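Uricase (Bacillus fastidiosus, PDB 4R8X) catalyses the oxygen-dependent oxidation of urate to 5-hydroxyisourate, the first step of urate breakdown to allantoin. Local coordinates at residues 196-210 with 261-275. Numbering follows the deposited sequence.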
loop_
_atom_site.group_PDB
_atom_site.type_symbol
_atom_site.label_atom_id
_atom_site.label_comp_id
_atom_site.label_asym_id
_atom_site.label_seq_id
_atom_site.Cartn_x
_atom_site.Cartn_y
_atom_site.Cartn_z
ATOM N N ARG D 196 -14.471 14.811 -19.719
ATOM C CA ARG D 196 -14.225 14.666 -18.291
ATOM C C ARG D 196 -13.113 15.620 -17.880
ATOM O O ARG D 196 -12.293 16.008 -18.705
ATOM C CB ARG D 196 -13.819 13.228 -17.956
ATOM C CG ARG D 196 -14.867 12.183 -18.274
ATOM C CD ARG D 196 -14.522 11.437 -19.549
ATOM N NE ARG D 196 -13.350 10.590 -19.377
ATOM C CZ ARG D 196 -12.611 10.136 -20.381
ATOM N NH1 ARG D 196 -12.928 10.458 -21.627
ATOM N NH2 ARG D 196 -11.555 9.370 -20.141
ATOM N N PRO D 197 -13.076 16.002 -16.599
ATOM C CA PRO D 197 -11.992 16.873 -16.130
ATOM C C PRO D 197 -10.643 16.161 -16.245
ATOM O O PRO D 197 -10.500 15.041 -15.764
ATOM C CB PRO D 197 -12.343 17.116 -14.652
ATOM C CG PRO D 197 -13.793 16.744 -14.511
ATOM C CD PRO D 197 -14.054 15.690 -15.542
ATOM N N LEU D 198 -9.671 16.787 -16.897
ATOM C CA LEU D 198 -8.339 16.197 -16.991
ATOM C C LEU D 198 -7.667 16.071 -15.620
ATOM O O LEU D 198 -7.521 17.055 -14.890
ATOM C CB LEU D 198 -7.457 17.010 -17.936
ATOM C CG LEU D 198 -6.081 16.415 -18.236
ATOM C CD1 LEU D 198 -6.214 15.041 -18.879
ATOM C CD2 LEU D 198 -5.266 17.348 -19.120
ATOM N N TYR D 199 -7.260 14.849 -15.289
ATOM C CA TYR D 199 -6.686 14.548 -13.990
ATOM C C TYR D 199 -5.327 13.917 -14.260
ATOM O O TYR D 199 -5.241 12.867 -14.890
ATOM C CB TYR D 199 -7.626 13.609 -13.220
ATOM C CG TYR D 199 -7.203 13.255 -11.805
ATOM C CD1 TYR D 199 -6.334 14.059 -11.076
ATOM C CD2 TYR D 199 -7.685 12.104 -11.200
ATOM C CE1 TYR D 199 -5.956 13.722 -9.792
ATOM C CE2 TYR D 199 -7.301 11.758 -9.919
ATOM C CZ TYR D 199 -6.443 12.573 -9.226
ATOM O OH TYR D 199 -6.064 12.216 -7.962
ATOM N N ILE D 200 -4.268 14.579 -13.791
ATOM C CA ILE D 200 -2.894 14.188 -14.113
ATOM C C ILE D 200 -2.020 13.983 -12.878
ATOM O O ILE D 200 -2.196 14.651 -11.855
ATOM C CB ILE D 200 -2.207 15.221 -15.043
ATOM C CG1 ILE D 200 -2.041 16.568 -14.334
ATOM C CG2 ILE D 200 -3.006 15.406 -16.324
ATOM C CD1 ILE D 200 -1.308 17.627 -15.166
ATOM N N PHE D 201 -1.101 13.029 -12.979
ATOM C CA PHE D 201 -0.017 12.865 -12.016
ATOM C C PHE D 201 1.238 13.305 -12.746
ATOM O O PHE D 201 1.421 12.942 -13.913
ATOM C CB PHE D 201 0.160 11.397 -11.615
ATOM C CG PHE D 201 -0.978 10.820 -10.803
ATOM C CD1 PHE D 201 -2.141 11.542 -10.538
ATOM C CD2 PHE D 201 -0.859 9.546 -10.280
ATOM C CE1 PHE D 201 -3.173 10.981 -9.794
ATOM C CE2 PHE D 201 -1.881 8.985 -9.527
ATOM C CZ PHE D 201 -3.037 9.706 -9.286
ATOM N N LEU D 202 2.109 14.047 -12.063
ATOM C CA LEU D 202 3.358 14.530 -12.660
ATOM C C LEU D 202 4.532 14.298 -11.726
ATOM O O LEU D 202 4.456 14.614 -10.538
ATOM C CB LEU D 202 3.295 16.033 -12.964
ATOM C CG LEU D 202 2.297 16.569 -13.987
ATOM C CD1 LEU D 202 2.443 18.075 -14.141
ATOM C CD2 LEU D 202 2.473 15.868 -15.330
ATOM N N ASN D 203 5.606 13.740 -12.274
ATOM C CA ASN D 203 6.920 13.807 -11.658
ATOM C C ASN D 203 7.741 14.681 -12.579
ATOM O O ASN D 203 7.788 14.436 -13.790
ATOM C CB ASN D 203 7.578 12.432 -11.568
ATOM C CG ASN D 203 6.817 11.456 -10.689
ATOM O OD1 ASN D 203 6.042 11.841 -9.817
ATOM N ND2 ASN D 203 7.052 10.169 -10.917
ATOM N N ILE D 204 8.358 15.715 -12.025
ATOM C CA ILE D 204 9.141 16.638 -12.832
ATOM C C ILE D 204 10.559 16.666 -12.310
ATOM O O ILE D 204 10.779 16.712 -11.101
ATOM C CB ILE D 204 8.560 18.055 -12.771
ATOM C CG1 ILE D 204 7.053 18.022 -13.061
ATOM C CG2 ILE D 204 9.282 18.959 -13.750
ATOM C CD1 ILE D 204 6.362 19.363 -12.880
ATOM N N GLY D 205 11.526 16.621 -13.217
ATOM C CA GLY D 205 12.927 16.719 -12.847
ATOM C C GLY D 205 13.638 17.764 -13.682
ATOM O O GLY D 205 13.129 18.171 -14.727
ATOM N N TRP D 206 14.803 18.209 -13.221
ATOM C CA TRP D 206 15.587 19.193 -13.965
ATOM C C TRP D 206 17.078 18.969 -13.748
ATOM O O TRP D 206 17.480 18.285 -12.801
ATOM C CB TRP D 206 15.183 20.628 -13.587
ATOM C CG TRP D 206 15.108 20.869 -12.112
ATOM C CD1 TRP D 206 16.086 21.389 -11.306
ATOM C CD2 TRP D 206 13.994 20.579 -11.259
ATOM N NE1 TRP D 206 15.643 21.447 -10.002
ATOM C CE2 TRP D 206 14.364 20.953 -9.947
ATOM C CE3 TRP D 206 12.719 20.047 -11.478
ATOM C CZ2 TRP D 206 13.503 20.807 -8.860
ATOM C CZ3 TRP D 206 11.871 19.887 -10.394
ATOM C CH2 TRP D 206 12.264 20.269 -9.103
ATOM N N ALA D 207 17.882 19.535 -14.643
ATOM C CA ALA D 207 19.338 19.469 -14.549
ATOM C C ALA D 207 19.902 20.869 -14.657
ATOM O O ALA D 207 19.379 21.686 -15.395
ATOM C CB ALA D 207 19.929 18.591 -15.654
ATOM N N TYR D 208 20.980 21.122 -13.921
ATOM C CA TYR D 208 21.662 22.411 -13.923
ATOM C C TYR D 208 22.828 22.433 -14.906
ATOM O O TYR D 208 23.579 21.458 -15.014
ATOM C CB TYR D 208 22.239 22.686 -12.539
ATOM C CG TYR D 208 21.244 23.016 -11.442
ATOM C CD1 TYR D 208 20.590 22.013 -10.733
ATOM C CD2 TYR D 208 20.998 24.332 -11.085
ATOM C CE1 TYR D 208 19.696 22.327 -9.705
ATOM C CE2 TYR D 208 20.126 24.658 -10.067
ATOM C CZ TYR D 208 19.467 23.652 -9.384
ATOM O OH TYR D 208 18.597 23.968 -8.363
ATOM N N GLU D 209 22.988 23.554 -15.601
ATOM C CA GLU D 209 24.190 23.781 -16.408
ATOM C C GLU D 209 25.423 23.798 -15.513
ATOM O O GLU D 209 26.452 23.205 -15.846
ATOM C CB GLU D 209 24.081 25.096 -17.184
ATOM C CG GLU D 209 25.252 25.375 -18.129
ATOM C CD GLU D 209 25.148 26.727 -18.805
ATOM O OE1 GLU D 209 24.158 27.449 -18.559
ATOM O OE2 GLU D 209 26.059 27.068 -19.586
ATOM N N ASN D 210 25.304 24.474 -14.375
ATOM C CA ASN D 210 26.385 24.574 -13.405
ATOM C C ASN D 210 25.946 23.870 -12.137
ATOM O O ASN D 210 25.179 24.422 -11.350
ATOM C CB ASN D 210 26.723 26.042 -13.122
ATOM C CG ASN D 210 27.968 26.202 -12.274
ATOM O OD1 ASN D 210 29.068 25.835 -12.691
ATOM N ND2 ASN D 210 27.805 26.763 -11.080
ATOM N N GLN D 261 19.413 28.897 -15.981
ATOM C CA GLN D 261 20.559 28.105 -15.557
ATOM C C GLN D 261 20.290 26.594 -15.614
ATOM O O GLN D 261 21.179 25.789 -15.337
ATOM C CB GLN D 261 21.059 28.549 -14.169
ATOM C CG GLN D 261 20.237 28.045 -12.974
ATOM C CD GLN D 261 19.045 28.927 -12.649
ATOM O OE1 GLN D 261 18.448 29.544 -13.532
ATOM N NE2 GLN D 261 18.682 28.978 -11.373
ATOM N N LEU D 262 19.062 26.219 -15.972
ATOM C CA LEU D 262 18.724 24.808 -16.190
ATOM C C LEU D 262 18.944 24.421 -17.653
ATOM O O LEU D 262 18.632 25.199 -18.551
ATOM C CB LEU D 262 17.264 24.530 -15.812
ATOM C CG LEU D 262 16.839 24.809 -14.374
ATOM C CD1 LEU D 262 15.385 24.400 -14.164
ATOM C CD2 LEU D 262 17.763 24.079 -13.405
ATOM N N THR D 263 19.483 23.225 -17.893
ATOM C CA THR D 263 19.686 22.755 -19.261
ATOM C C THR D 263 18.499 21.962 -19.775
ATOM O O THR D 263 18.239 21.935 -20.977
ATOM C CB THR D 263 20.922 21.858 -19.391
ATOM O OG1 THR D 263 20.797 20.738 -18.506
ATOM C CG2 THR D 263 22.182 22.634 -19.076
ATOM N N GLU D 264 17.779 21.311 -18.866
ATOM C CA GLU D 264 16.644 20.500 -19.268
ATOM C C GLU D 264 15.660 20.286 -18.137
ATOM O O GLU D 264 16.011 20.346 -16.956
ATOM C CB GLU D 264 17.101 19.141 -19.814
ATOM C CG GLU D 264 17.526 18.142 -18.745
ATOM C CD GLU D 264 17.487 16.692 -19.224
ATOM O OE1 GLU D 264 16.720 15.887 -18.649
ATOM O OE2 GLU D 264 18.230 16.348 -20.165
ATOM N N VAL D 265 14.418 20.032 -18.526
ATOM C CA VAL D 265 13.367 19.617 -17.609
ATOM C C VAL D 265 12.780 18.320 -18.144
ATOM O O VAL D 265 12.496 18.205 -19.328
ATOM C CB VAL D 265 12.261 20.685 -17.522
ATOM C CG1 VAL D 265 11.154 20.215 -16.597
ATOM C CG2 VAL D 265 12.842 22.003 -17.023
ATOM N N ASN D 266 12.582 17.339 -17.271
ATOM C CA ASN D 266 12.052 16.055 -17.712
ATOM C C ASN D 266 10.758 15.721 -16.980
ATOM O O ASN D 266 10.514 16.206 -15.866
ATOM C CB ASN D 266 13.086 14.934 -17.561
ATOM C CG ASN D 266 13.750 14.935 -16.204
ATOM O OD1 ASN D 266 13.130 14.584 -15.205
ATOM N ND2 ASN D 266 15.022 15.329 -16.161
ATOM N N PHE D 267 9.914 14.922 -17.622
ATOM C CA PHE D 267 8.591 14.616 -17.098
ATOM C C PHE D 267 8.312 13.133 -17.154
ATOM O O PHE D 267 8.689 12.454 -18.117
ATOM C CB PHE D 267 7.518 15.304 -17.936
ATOM C CG PHE D 267 7.541 16.791 -17.847
ATOM C CD1 PHE D 267 8.328 17.545 -18.705
ATOM C CD2 PHE D 267 6.765 17.448 -16.910
ATOM C CE1 PHE D 267 8.346 18.926 -18.612
ATOM C CE2 PHE D 267 6.774 18.824 -16.815
ATOM C CZ PHE D 267 7.559 19.570 -17.673
ATOM N N GLY D 268 7.636 12.649 -16.115
ATOM C CA GLY D 268 6.956 11.367 -16.138
ATOM C C GLY D 268 5.536 11.645 -15.678
ATOM O O GLY D 268 5.341 12.247 -14.626
ATOM N N THR D 269 4.548 11.240 -16.471
ATOM C CA THR D 269 3.147 11.534 -16.173
ATOM C C THR D 269 2.281 10.295 -16.041
ATOM O O THR D 269 2.653 9.218 -16.493
ATOM C CB THR D 269 2.490 12.306 -17.318
ATOM O OG1 THR D 269 2.216 11.388 -18.384
ATOM C CG2 THR D 269 3.401 13.393 -17.831
ATOM N N ASN D 270 1.114 10.472 -15.426
ATOM C CA ASN D 270 -0.010 9.557 -15.578
ATOM C C ASN D 270 -1.227 10.373 -15.985
ATOM O O ASN D 270 -1.467 11.457 -15.440
ATOM C CB ASN D 270 -0.423 8.898 -14.255
ATOM C CG ASN D 270 0.534 7.828 -13.760
ATOM O OD1 ASN D 270 0.264 7.220 -12.725
ATOM N ND2 ASN D 270 1.645 7.605 -14.459
ATOM N N ASN D 271 -2.017 9.832 -16.902
ATOM C CA ASN D 271 -3.384 10.288 -17.106
ATOM C C ASN D 271 -4.306 9.455 -16.223
ATOM O O ASN D 271 -4.422 8.235 -16.409
ATOM C CB ASN D 271 -3.794 10.137 -18.573
ATOM C CG ASN D 271 -5.098 10.852 -18.887
ATOM O OD1 ASN D 271 -5.944 11.026 -18.014
ATOM N ND2 ASN D 271 -5.257 11.284 -20.125
ATOM N N ARG D 272 -4.956 10.110 -15.262
ATOM C CA ARG D 272 -5.802 9.422 -14.284
ATOM C C ARG D 272 -7.270 9.834 -14.388
ATOM O O ARG D 272 -8.064 9.651 -13.453
ATOM C CB ARG D 272 -5.263 9.675 -12.878
ATOM C CG ARG D 272 -3.928 8.998 -12.626
ATOM C CD ARG D 272 -4.117 7.499 -12.460
ATOM N NE ARG D 272 -2.842 6.812 -12.282
ATOM C CZ ARG D 272 -2.730 5.510 -12.052
ATOM N NH1 ARG D 272 -3.816 4.758 -11.995
ATOM N NH2 ARG D 272 -1.541 4.958 -11.885
ATOM N N THR D 273 -7.642 10.341 -15.557
ATOM C CA THR D 273 -8.958 10.939 -15.770
ATOM C C THR D 273 -10.111 9.978 -15.489
ATOM O O THR D 273 -10.077 8.820 -15.895
ATOM C CB THR D 273 -9.062 11.506 -17.197
ATOM O OG1 THR D 273 -8.060 12.519 -17.357
ATOM C CG2 THR D 273 -10.423 12.103 -17.486
ATOM N N TRP D 274 -11.120 10.483 -14.785
ATOM C CA TRP D 274 -12.311 9.726 -14.414
ATOM C C TRP D 274 -13.174 9.313 -15.617
ATOM O O TRP D 274 -13.017 9.839 -16.723
ATOM C CB TRP D 274 -13.186 10.578 -13.493
ATOM C CG TRP D 274 -12.556 11.001 -12.179
ATOM C CD1 TRP D 274 -11.600 10.333 -11.444
ATOM C CD2 TRP D 274 -12.853 12.200 -11.454
ATOM N NE1 TRP D 274 -11.301 11.051 -10.300
ATOM C CE2 TRP D 274 -12.062 12.194 -10.283
ATOM C CE3 TRP D 274 -13.720 13.278 -11.677
ATOM C CZ2 TRP D 274 -12.113 13.236 -9.343
ATOM C CZ3 TRP D 274 -13.776 14.301 -10.743
ATOM C CH2 TRP D 274 -12.982 14.268 -9.585
ATOM N N ASP D 275 -14.103 8.386 -15.372
ATOM C CA ASP D 275 -15.141 8.026 -16.334
ATOM C C ASP D 275 -16.412 8.785 -15.986
ATOM O O ASP D 275 -16.711 9.014 -14.811
ATOM C CB ASP D 275 -15.452 6.527 -16.266
ATOM C CG ASP D 275 -14.425 5.668 -16.993
ATOM O OD1 ASP D 275 -13.681 6.206 -17.842
ATOM O OD2 ASP D 275 -14.378 4.444 -16.732
HETATM O O HOH W 1 -11.307 7.394 -17.971
HETATM O O HOH W 2 -11.208 13.231 -14.015
HETATM O O HOH W 3 10.859 13.344 -14.112
HETATM O O HOH W 4 23.136 25.933 -13.387
#
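F201 on strand 198-208 meets R272, just past the end of the antiparallel strand 262-271, and the arginine can be followed outward over the ring. Its CB lies 3.8 Å from CD2 of Y199. The next methylene, CG, sits over the centre of the F201 face, 3.5 Å from the ring centroid and 10° off the normal, a CH-pi contact that suits an arginine's long aliphatic stem. CD stays near the ring's CE2 and CZ. A bend at chi2 (-74°) carries the chain across the ring, so that NE passes 3.6 Å from CE2 of F201. NE and NH2 then both donate to OD1 of N270, NH2 at 3.0 Å, from one face of the amide. N270 suits this place because its ND2 also donates to the backbone O of T269, which fixes the amide's rotation. With an alanine in place of N270, the R272 guanidinium is likely to lose this acceptor and be free to swing off the F201 ring.

At the end of the ladder, where N271 still pairs with I200, its OD1 accepts from the N of T273, an Asx turn, and also from its OG1, which in turn accepts from the N of Y199. R196 NE donates almost straight to the O of W274 at 2.8 Å. R196 and N271 are predicted to bind urate, so this hydrogen-bonded end of the strand pair is consistent with forming part of the urate site.

On the face bearing I200, V265 and F267, the pair packs against helix 244-258, as in the T-fold of uricases; strands 156-173 and 296-304 flank it in the sheet, and W274 stacks on F15 of a second subunit.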